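Local coordinates for protein putative Zn-dependent Alcohol Dehydrogenase (Rhodobacter sphaeroides, PDB 3IV6) that binds S-adenosylmethionine in a Rossmann-type alpha/beta fold and, despite its dehydrogenase name, is probably a methyltransferase of unknown substrate, at residues E41-G46 / F111-N116; R78-L83 / V92-L97; L169-D174 / F182-D187. All coordinates share one frame; numbering follows the deposited sequence.

Contact 1 (E41-G46 / F111-N116); sequences ENIVPG and FDFVLN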
# COMPACT_ATOMS: atom_id res chain seq x y z
N GLU A 41 11.20 -3.50 -14.21
CA GLU A 41 12.41 -3.38 -15.00
C GLU A 41 13.59 -4.12 -14.40
O GLU A 41 13.83 -4.02 -13.22
CB GLU A 41 12.79 -1.93 -15.18
CG GLU A 41 11.80 -1.13 -15.95
CD GLU A 41 12.19 0.33 -16.01
OE1 GLU A 41 13.22 0.70 -15.39
OE2 GLU A 41 11.47 1.09 -16.67
N ASN A 42 14.34 -4.82 -15.24
CA ASN A 42 15.53 -5.52 -14.80
C ASN A 42 15.18 -6.71 -13.96
O ASN A 42 16.07 -7.32 -13.38
CB ASN A 42 16.44 -4.61 -13.98
CG ASN A 42 16.95 -3.44 -14.77
OD1 ASN A 42 16.73 -3.35 -15.98
ND2 ASN A 42 17.63 -2.52 -14.08
N ILE A 43 13.88 -7.01 -13.85
CA ILE A 43 13.44 -8.27 -13.27
C ILE A 43 13.26 -9.30 -14.38
O ILE A 43 12.60 -9.04 -15.40
CB ILE A 43 12.15 -8.13 -12.49
CG1 ILE A 43 12.31 -7.10 -11.38
CG2 ILE A 43 11.73 -9.50 -11.94
CD1 ILE A 43 11.04 -6.89 -10.60
N VAL A 44 13.88 -10.47 -14.20
CA VAL A 44 14.09 -11.40 -15.32
C VAL A 44 13.47 -12.75 -14.99
O VAL A 44 13.19 -13.01 -13.84
CB VAL A 44 15.61 -11.53 -15.69
CG1 VAL A 44 16.20 -10.16 -15.88
CG2 VAL A 44 16.39 -12.26 -14.61
N PRO A 45 13.23 -13.59 -16.01
CA PRO A 45 12.60 -14.87 -15.65
C PRO A 45 13.41 -15.66 -14.61
O PRO A 45 14.61 -15.73 -14.66
CB PRO A 45 12.49 -15.63 -16.99
CG PRO A 45 12.60 -14.55 -18.05
CD PRO A 45 13.50 -13.48 -17.46
N GLY A 46 12.75 -16.21 -13.62
CA GLY A 46 13.48 -16.94 -12.61
C GLY A 46 13.66 -16.17 -11.33
O GLY A 46 13.96 -16.77 -10.30
N PHE A 111 13.43 -13.28 -0.99
CA PHE A 111 13.03 -12.70 -2.28
C PHE A 111 14.08 -11.78 -2.90
O PHE A 111 14.77 -11.07 -2.18
CB PHE A 111 11.69 -11.97 -2.12
CG PHE A 111 10.59 -12.88 -1.69
CD1 PHE A 111 9.89 -13.62 -2.62
CD2 PHE A 111 10.28 -13.01 -0.37
CE1 PHE A 111 8.88 -14.49 -2.23
CE2 PHE A 111 9.27 -13.88 0.02
CZ PHE A 111 8.58 -14.63 -0.93
N ASP A 112 14.22 -11.81 -4.23
CA ASP A 112 15.10 -10.84 -4.90
C ASP A 112 14.48 -9.42 -4.92
O ASP A 112 15.19 -8.41 -4.80
CB ASP A 112 15.39 -11.25 -6.35
CG ASP A 112 16.20 -12.53 -6.45
OD1 ASP A 112 15.90 -13.34 -7.36
OD2 ASP A 112 17.13 -12.72 -5.63
N PHE A 113 13.15 -9.38 -5.09
CA PHE A 113 12.40 -8.13 -5.17
C PHE A 113 11.13 -8.13 -4.33
O PHE A 113 10.40 -9.12 -4.29
CB PHE A 113 12.03 -7.81 -6.61
CG PHE A 113 13.22 -7.59 -7.50
CD1 PHE A 113 13.79 -6.34 -7.59
CD2 PHE A 113 13.75 -8.63 -8.24
CE1 PHE A 113 14.88 -6.13 -8.41
CE2 PHE A 113 14.84 -8.44 -9.05
CZ PHE A 113 15.41 -7.19 -9.14
N VAL A 114 10.89 -7.01 -3.66
CA VAL A 114 9.60 -6.79 -3.02
C VAL A 114 8.99 -5.56 -3.66
O VAL A 114 9.59 -4.47 -3.64
CB VAL A 114 9.72 -6.60 -1.50
CG1 VAL A 114 8.50 -5.83 -0.93
CG2 VAL A 114 9.90 -7.94 -0.79
N LEU A 115 7.83 -5.74 -4.27
CA LEU A 115 7.09 -4.64 -4.89
C LEU A 115 5.79 -4.28 -4.12
O LEU A 115 5.10 -5.16 -3.59
CB LEU A 115 6.76 -4.97 -6.35
CG LEU A 115 7.80 -5.79 -7.11
CD1 LEU A 115 7.25 -6.20 -8.45
CD2 LEU A 115 9.13 -5.07 -7.25
N ASN A 116 5.49 -2.99 -4.03
CA ASN A 116 4.12 -2.57 -3.70
C ASN A 116 3.78 -1.19 -4.22
O ASN A 116 4.65 -0.30 -4.28
CB ASN A 116 3.84 -2.69 -2.20
CG ASN A 116 4.90 -2.01 -1.33
OD1 ASN A 116 5.85 -2.65 -0.87
ND2 ASN A 116 4.71 -0.72 -1.07
O HOH W 1 16.46 -15.78 -8.78

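Contact 2 (R78-L83 / V92-L97); sequences RMCDDL and VTIDLL. With SAM (S-adenosylmethionine), chain E.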
# COMPACT_ATOMS: atom_id res chain seq x y z
N ARG A 78 -10.38 -12.13 1.95
CA ARG A 78 -11.19 -12.01 0.76
C ARG A 78 -10.33 -11.59 -0.43
O ARG A 78 -10.52 -12.07 -1.57
CB ARG A 78 -12.35 -11.01 0.95
CG ARG A 78 -13.34 -11.08 -0.22
CD ARG A 78 -14.30 -9.95 -0.23
NE ARG A 78 -14.90 -9.74 -1.56
CZ ARG A 78 -15.91 -8.90 -1.82
NH1 ARG A 78 -16.45 -8.19 -0.83
NH2 ARG A 78 -16.37 -8.76 -3.07
N MSE A 79 -9.39 -10.69 -0.16
CA MSE A 79 -8.44 -10.23 -1.14
C MSE A 79 -7.65 -11.37 -1.71
O MSE A 79 -7.66 -11.58 -2.92
CB MSE A 79 -7.55 -9.14 -0.57
CG MSE A 79 -8.25 -7.78 -0.65
SE MSE A 79 -8.64 -7.23 -2.53
CE MSE A 79 -9.30 -5.45 -2.06
N CYS A 80 -7.02 -12.16 -0.84
CA CYS A 80 -6.38 -13.40 -1.27
C CYS A 80 -7.30 -14.31 -2.08
O CYS A 80 -6.87 -14.91 -3.07
CB CYS A 80 -5.78 -14.20 -0.10
SG CYS A 80 -4.59 -13.29 0.92
N ASP A 81 -8.55 -14.40 -1.67
CA ASP A 81 -9.44 -15.41 -2.25
C ASP A 81 -9.87 -15.00 -3.64
O ASP A 81 -9.82 -15.82 -4.57
CB ASP A 81 -10.64 -15.70 -1.33
CG ASP A 81 -10.27 -16.60 -0.13
OD1 ASP A 81 -9.16 -17.16 -0.11
OD2 ASP A 81 -11.11 -16.74 0.80
N ASP A 82 -10.26 -13.73 -3.78
CA ASP A 82 -10.68 -13.16 -5.06
C ASP A 82 -9.54 -13.13 -6.08
O ASP A 82 -9.74 -13.28 -7.30
CB ASP A 82 -11.22 -11.74 -4.87
CG ASP A 82 -12.63 -11.72 -4.27
OD1 ASP A 82 -13.19 -12.81 -4.02
OD2 ASP A 82 -13.18 -10.60 -4.05
N LEU A 83 -8.32 -12.94 -5.56
CA LEU A 83 -7.13 -12.90 -6.39
C LEU A 83 -6.84 -14.32 -6.89
O LEU A 83 -6.62 -14.52 -8.09
CB LEU A 83 -5.93 -12.31 -5.64
CG LEU A 83 -4.68 -12.40 -6.52
CD1 LEU A 83 -4.78 -11.54 -7.78
CD2 LEU A 83 -3.39 -12.17 -5.78
N VAL A 92 1.09 -19.59 -8.80
CA VAL A 92 1.47 -18.46 -7.98
C VAL A 92 1.10 -18.78 -6.54
O VAL A 92 0.12 -19.47 -6.29
CB VAL A 92 0.69 -17.21 -8.36
CG1 VAL A 92 -0.78 -17.41 -8.08
CG2 VAL A 92 1.16 -16.03 -7.57
N THR A 93 1.88 -18.27 -5.61
CA THR A 93 1.70 -18.49 -4.19
C THR A 93 1.06 -17.27 -3.57
O THR A 93 1.55 -16.15 -3.73
CB THR A 93 3.04 -18.73 -3.49
OG1 THR A 93 3.68 -19.88 -4.04
CG2 THR A 93 2.82 -18.91 -1.99
N ILE A 94 -0.02 -17.49 -2.82
CA ILE A 94 -0.75 -16.37 -2.21
C ILE A 94 -0.90 -16.63 -0.74
O ILE A 94 -1.56 -17.58 -0.36
CB ILE A 94 -2.17 -16.19 -2.82
CG1 ILE A 94 -2.09 -15.94 -4.32
CG2 ILE A 94 -2.93 -15.04 -2.14
CD1 ILE A 94 -3.42 -15.63 -4.93
N ASP A 95 -0.31 -15.79 0.10
CA ASP A 95 -0.30 -16.05 1.54
C ASP A 95 -0.95 -14.96 2.33
O ASP A 95 -0.91 -13.81 1.96
CB ASP A 95 1.14 -16.27 2.03
CG ASP A 95 1.69 -17.63 1.62
OD1 ASP A 95 0.90 -18.61 1.71
OD2 ASP A 95 2.88 -17.72 1.21
N LEU A 96 -1.54 -15.32 3.45
CA LEU A 96 -2.10 -14.33 4.34
C LEU A 96 -1.00 -13.79 5.26
O LEU A 96 -0.46 -14.54 6.07
CB LEU A 96 -3.26 -14.96 5.11
CG LEU A 96 -4.25 -14.10 5.90
CD1 LEU A 96 -5.29 -13.45 5.01
CD2 LEU A 96 -4.91 -14.98 6.96
N LEU A 97 -0.64 -12.51 5.14
CA LEU A 97 0.43 -11.95 5.96
C LEU A 97 0.26 -10.45 6.21
O LEU A 97 -0.26 -9.73 5.36
CB LEU A 97 1.81 -12.25 5.35
CG LEU A 97 3.09 -11.70 5.99
CD1 LEU A 97 4.29 -12.57 5.70
CD2 LEU A 97 3.41 -10.25 5.54
N SAM E . -4.59 -1.13 -3.71
CA SAM E . -3.81 -0.12 -4.40
C SAM E . -3.12 -0.71 -5.62
O SAM E . -3.21 -1.90 -5.94
OXT SAM E . -2.48 0.07 -6.29
CB SAM E . -2.83 0.58 -3.46
CG SAM E . -3.04 0.31 -1.97
SD SAM E . -2.36 -1.25 -1.31
CE SAM E . -1.75 -2.11 -2.79
C5' SAM E . -3.84 -2.14 -0.73
C4' SAM E . -3.78 -3.67 -0.64
O4' SAM E . -2.82 -4.05 0.33
C3' SAM E . -5.09 -4.29 -0.19
O3' SAM E . -5.22 -5.50 -0.89
C2' SAM E . -4.87 -4.62 1.27
O2' SAM E . -5.55 -5.80 1.65
C1' SAM E . -3.37 -4.84 1.36
N9 SAM E . -2.83 -4.39 2.65
C8 SAM E . -3.09 -3.19 3.27
N7 SAM E . -2.43 -3.16 4.46
C5 SAM E . -1.73 -4.32 4.62
C6 SAM E . -0.89 -4.79 5.64
N6 SAM E . -0.63 -4.09 6.75
N1 SAM E . -0.34 -6.04 5.50
C2 SAM E . -0.64 -6.80 4.38
N3 SAM E . -1.44 -6.34 3.37
C4 SAM E . -1.99 -5.11 3.48

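Contact 3 (L169-D174 / F182-D187); sequences LAKFFD and FREAGD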
# COMPACT_ATOMS: atom_id res chain seq x y z
N LEU A 169 -12.08 19.91 12.76
CA LEU A 169 -10.92 19.44 12.00
C LEU A 169 -9.84 18.84 12.88
O LEU A 169 -9.32 17.76 12.58
CB LEU A 169 -10.32 20.57 11.18
CG LEU A 169 -9.14 20.11 10.35
CD1 LEU A 169 -9.60 19.01 9.39
CD2 LEU A 169 -8.51 21.25 9.62
N ALA A 170 -9.52 19.52 13.98
CA ALA A 170 -8.52 19.01 14.92
C ALA A 170 -8.87 17.65 15.53
O ALA A 170 -7.99 16.92 15.97
CB ALA A 170 -8.24 20.02 16.01
N LYS A 171 -10.15 17.30 15.55
CA LYS A 171 -10.60 16.04 16.15
C LYS A 171 -10.19 14.79 15.35
O LYS A 171 -10.07 13.70 15.91
CB LYS A 171 -12.13 16.10 16.37
CG LYS A 171 -12.77 14.82 16.89
CD LYS A 171 -14.27 14.97 16.94
CE LYS A 171 -14.97 13.64 16.98
NZ LYS A 171 -14.33 12.88 18.05
N PHE A 172 -9.98 14.94 14.04
CA PHE A 172 -9.67 13.82 13.16
C PHE A 172 -8.47 14.07 12.22
O PHE A 172 -8.12 13.22 11.40
CB PHE A 172 -10.89 13.42 12.34
CG PHE A 172 -11.32 14.45 11.31
CD1 PHE A 172 -12.41 15.26 11.54
CD2 PHE A 172 -10.61 14.61 10.11
CE1 PHE A 172 -12.81 16.21 10.59
CE2 PHE A 172 -11.01 15.56 9.16
CZ PHE A 172 -12.10 16.36 9.40
N PHE A 173 -7.83 15.23 12.35
CA PHE A 173 -6.63 15.48 11.58
C PHE A 173 -5.50 16.12 12.40
O PHE A 173 -5.66 17.20 12.97
CB PHE A 173 -6.96 16.31 10.35
CG PHE A 173 -5.73 16.78 9.59
CD1 PHE A 173 -4.96 15.88 8.85
CD2 PHE A 173 -5.36 18.12 9.60
CE1 PHE A 173 -3.84 16.32 8.13
CE2 PHE A 173 -4.25 18.56 8.89
CZ PHE A 173 -3.49 17.65 8.16
N ASP A 174 -4.37 15.42 12.45
CA ASP A 174 -3.22 15.84 13.24
C ASP A 174 -2.18 16.45 12.31
O ASP A 174 -1.55 15.76 11.53
CB ASP A 174 -2.64 14.63 14.01
CG ASP A 174 -1.39 14.97 14.83
OD1 ASP A 174 -0.86 16.09 14.68
OD2 ASP A 174 -0.93 14.11 15.61
N PHE A 182 -10.46 8.81 9.81
CA PHE A 182 -11.71 9.07 9.08
C PHE A 182 -12.99 8.84 9.91
O PHE A 182 -13.93 9.65 9.90
CB PHE A 182 -11.73 8.24 7.79
CG PHE A 182 -10.50 8.40 6.97
CD1 PHE A 182 -10.23 9.62 6.33
CD2 PHE A 182 -9.61 7.35 6.85
CE1 PHE A 182 -9.08 9.78 5.56
CE2 PHE A 182 -8.46 7.49 6.11
CZ PHE A 182 -8.19 8.72 5.44
N ARG A 183 -13.01 7.71 10.61
CA ARG A 183 -14.12 7.31 11.46
C ARG A 183 -14.37 8.30 12.59
O ARG A 183 -15.20 8.06 13.45
CB ARG A 183 -13.78 5.94 12.07
CG ARG A 183 -14.86 5.32 12.94
CD ARG A 183 -14.39 3.98 13.46
NE ARG A 183 -15.51 3.15 13.88
CZ ARG A 183 -16.23 3.37 14.99
NH1 ARG A 183 -15.93 4.40 15.78
NH2 ARG A 183 -17.24 2.56 15.30
N GLU A 184 -13.64 9.42 12.57
CA GLU A 184 -13.69 10.38 13.66
C GLU A 184 -13.96 11.79 13.15
O GLU A 184 -14.11 12.73 13.92
CB GLU A 184 -12.38 10.35 14.46
CG GLU A 184 -12.25 9.16 15.39
CD GLU A 184 -12.75 9.45 16.79
OE1 GLU A 184 -13.68 10.28 16.93
OE2 GLU A 184 -12.23 8.86 17.75
N ALA A 185 -14.01 11.93 11.82
CA ALA A 185 -14.65 13.08 11.20
C ALA A 185 -16.17 12.93 11.19
O ALA A 185 -16.89 13.89 10.92
CB ALA A 185 -14.12 13.28 9.79
N GLY A 186 -16.64 11.73 11.48
CA GLY A 186 -18.06 11.43 11.43
C GLY A 186 -18.73 12.03 10.21
O GLY A 186 -18.47 11.61 9.08
N ASP A 187 -19.60 13.01 10.44
CA ASP A 187 -20.55 13.45 9.42
C ASP A 187 -19.83 14.13 8.26
O ASP A 187 -20.35 14.20 7.14
CB ASP A 187 -21.59 14.39 10.02
CG ASP A 187 -22.56 14.92 8.99
OD1 ASP A 187 -23.36 14.12 8.44
OD2 ASP A 187 -22.54 16.14 8.72

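Contact 1 (E41-G46 / F111-N116)
I43 and F113 mark the closest backbone approach of 41-46 and 111-116, their CA atoms 8.2 Å apart, and no direct hydrogen bond joins the two segments. This is packing at the N-terminal ends of inner strands of a Rossmann-like alpha/beta sheet: the irregular loop 41-46 links helix 33-39 to strand 48-52, while 111-116 holds the start of strand 113-117, the neighbour of 48-52 in the sheet. I43 makes most of the contact. Its CG1 sits over the centre of the F113 ring as a CH-pi donor, 3.7 Å from the ring centroid and 10° off the ring normal. With CG1 anti to the carbonyl carbon and CD1 extended beyond it (chi2 178°), the long branch runs across that face, and the I43 and F113 side chains lie alongside each other and point opposite ways. CD1 then continues inward to L115 CD2, a looser apolar touch at 4.3 Å. The carbonyl oxygen of N42 approaches F113 obliquely near CZ. I43 and L115 both also rest on V49 of strand 48-52 and on R145 of strand 143-149, which joins the loop to two strands of the sheet; I43 O is hydrogen-bonded to R66 NH1. Toward the solvent side, one water bridges the segments, donating to G46 O at 3.1 Å and to D112 OD1 at 2.9 Å.

Contact 2 (R78-L83 / V92-L97)
The beta-alpha-beta unit formed by strand 69-74, helix 77-86 and strand 93-96, part of the S-adenosylmethionine pocket, is closed here by C80 and L83 of the helix packing on I94 of the strand. The axes of helix 78-83 and strand 93-96 approach to 8.7 Å and run nearly antiparallel, at 165°, as expected when a chain leaves a helix and turns back into the next parallel strand. I94 fits between the two helical side chains, which stand almost one turn apart. Its CG2 branch meets C80 CB at 3.6 Å, and its other branch, extended through CG1, brings CD1 to L83 CD2, also at 3.6 Å. L83 turns CG away from its backbone N (chi1 176°), and its side chain crosses that of I94 at a slant. C80 SG leans toward the end of the strand, where L96 CD1 lies 4.2 Å away. On another side of the helix, R78 NE and D82 OD2 form an i to i+4 salt bridge of 3.1 Å; OD2 also accepts from N19 N. Both segments touch the cofactor: M79, a selenomethionine, places CG 3.8 Å from SAM O3', and L97 O lies 3.1 Å from C2 of the adenine. D74, which is hydrogen-bonded to SAM, also touches M79 and C80. Strand 93-96 is the outermost strand at this end of the sheet and pairs with 69-74 through T93, D95 and L97; helix 77-86 covers it, and L83 reaches across to R57 of helix 57-65.

Contact 3 (L169-D174 / F182-D187)
The ring of F172 turns one face to A185, whose CB lies over it, displaced toward the rim on the CD1 and CE1 side. The contact has the form of a CH-pi interaction, but the modelled approach of these carbons is too short to be real, so its exact spacing is doubtful. F172 CG stands between the backbone N and the carbonyl carbon (chi1 68°), which turns the ring back against its own weakly bonded helical turn; L169 O sits over the centre of the opposite face, 4.0 Å above the plane. That carbonyl oxygen is at the same time the acceptor for F173 N, at 2.9 Å, and for F172 N, at 3.2 Å. Beside the ring, F172 CB packs on E184 CB at 4.0 Å. Segment 169-174 runs into the first strand of the hairpin 173-174/179-181, and 182-187 follows its second, in a small antiparallel sheet away from the cofactor pocket. F172 is linked to H181 by a backbone hydrogen bond, where the chain leaving the second strand comes back beside the turn that precedes the first. Alongside, K171 crosses E184 at about a right angle. The lysine chain is extended until its last torsion (chi4 50°), where it bends and carries NZ to E184 OE1, 2.9 Å away. NZ meets that oxygen on its syn side but 33° out of the carboxylate plane. The chemistry is thus divided: a buried aromatic-alanine contact, and next to it a single salt bridge at the surface, where solvent would probably weaken its electrostatic attraction.

How the contacts relate
From the N terminus, the loop 41-46 comes first and meets 111-116 only after 64 residues, which include strands 48-52, 69-74 and 93-96; contact 1 closes that loop. Contact 2 opens and closes within that span, joining helix 77-86 to the strand that follows it. Both reach the same large sheet, contact 2 at its outer strand 93-96 and contact 1 at the inner strand 113-117, their centres about 19 Å apart. Contact 3 follows in series, a short closure of seven residues around a hairpin in a separate small sheet. It lies across the chain's centre from contact 1, about 39 Å between centres, and touches neither of the others.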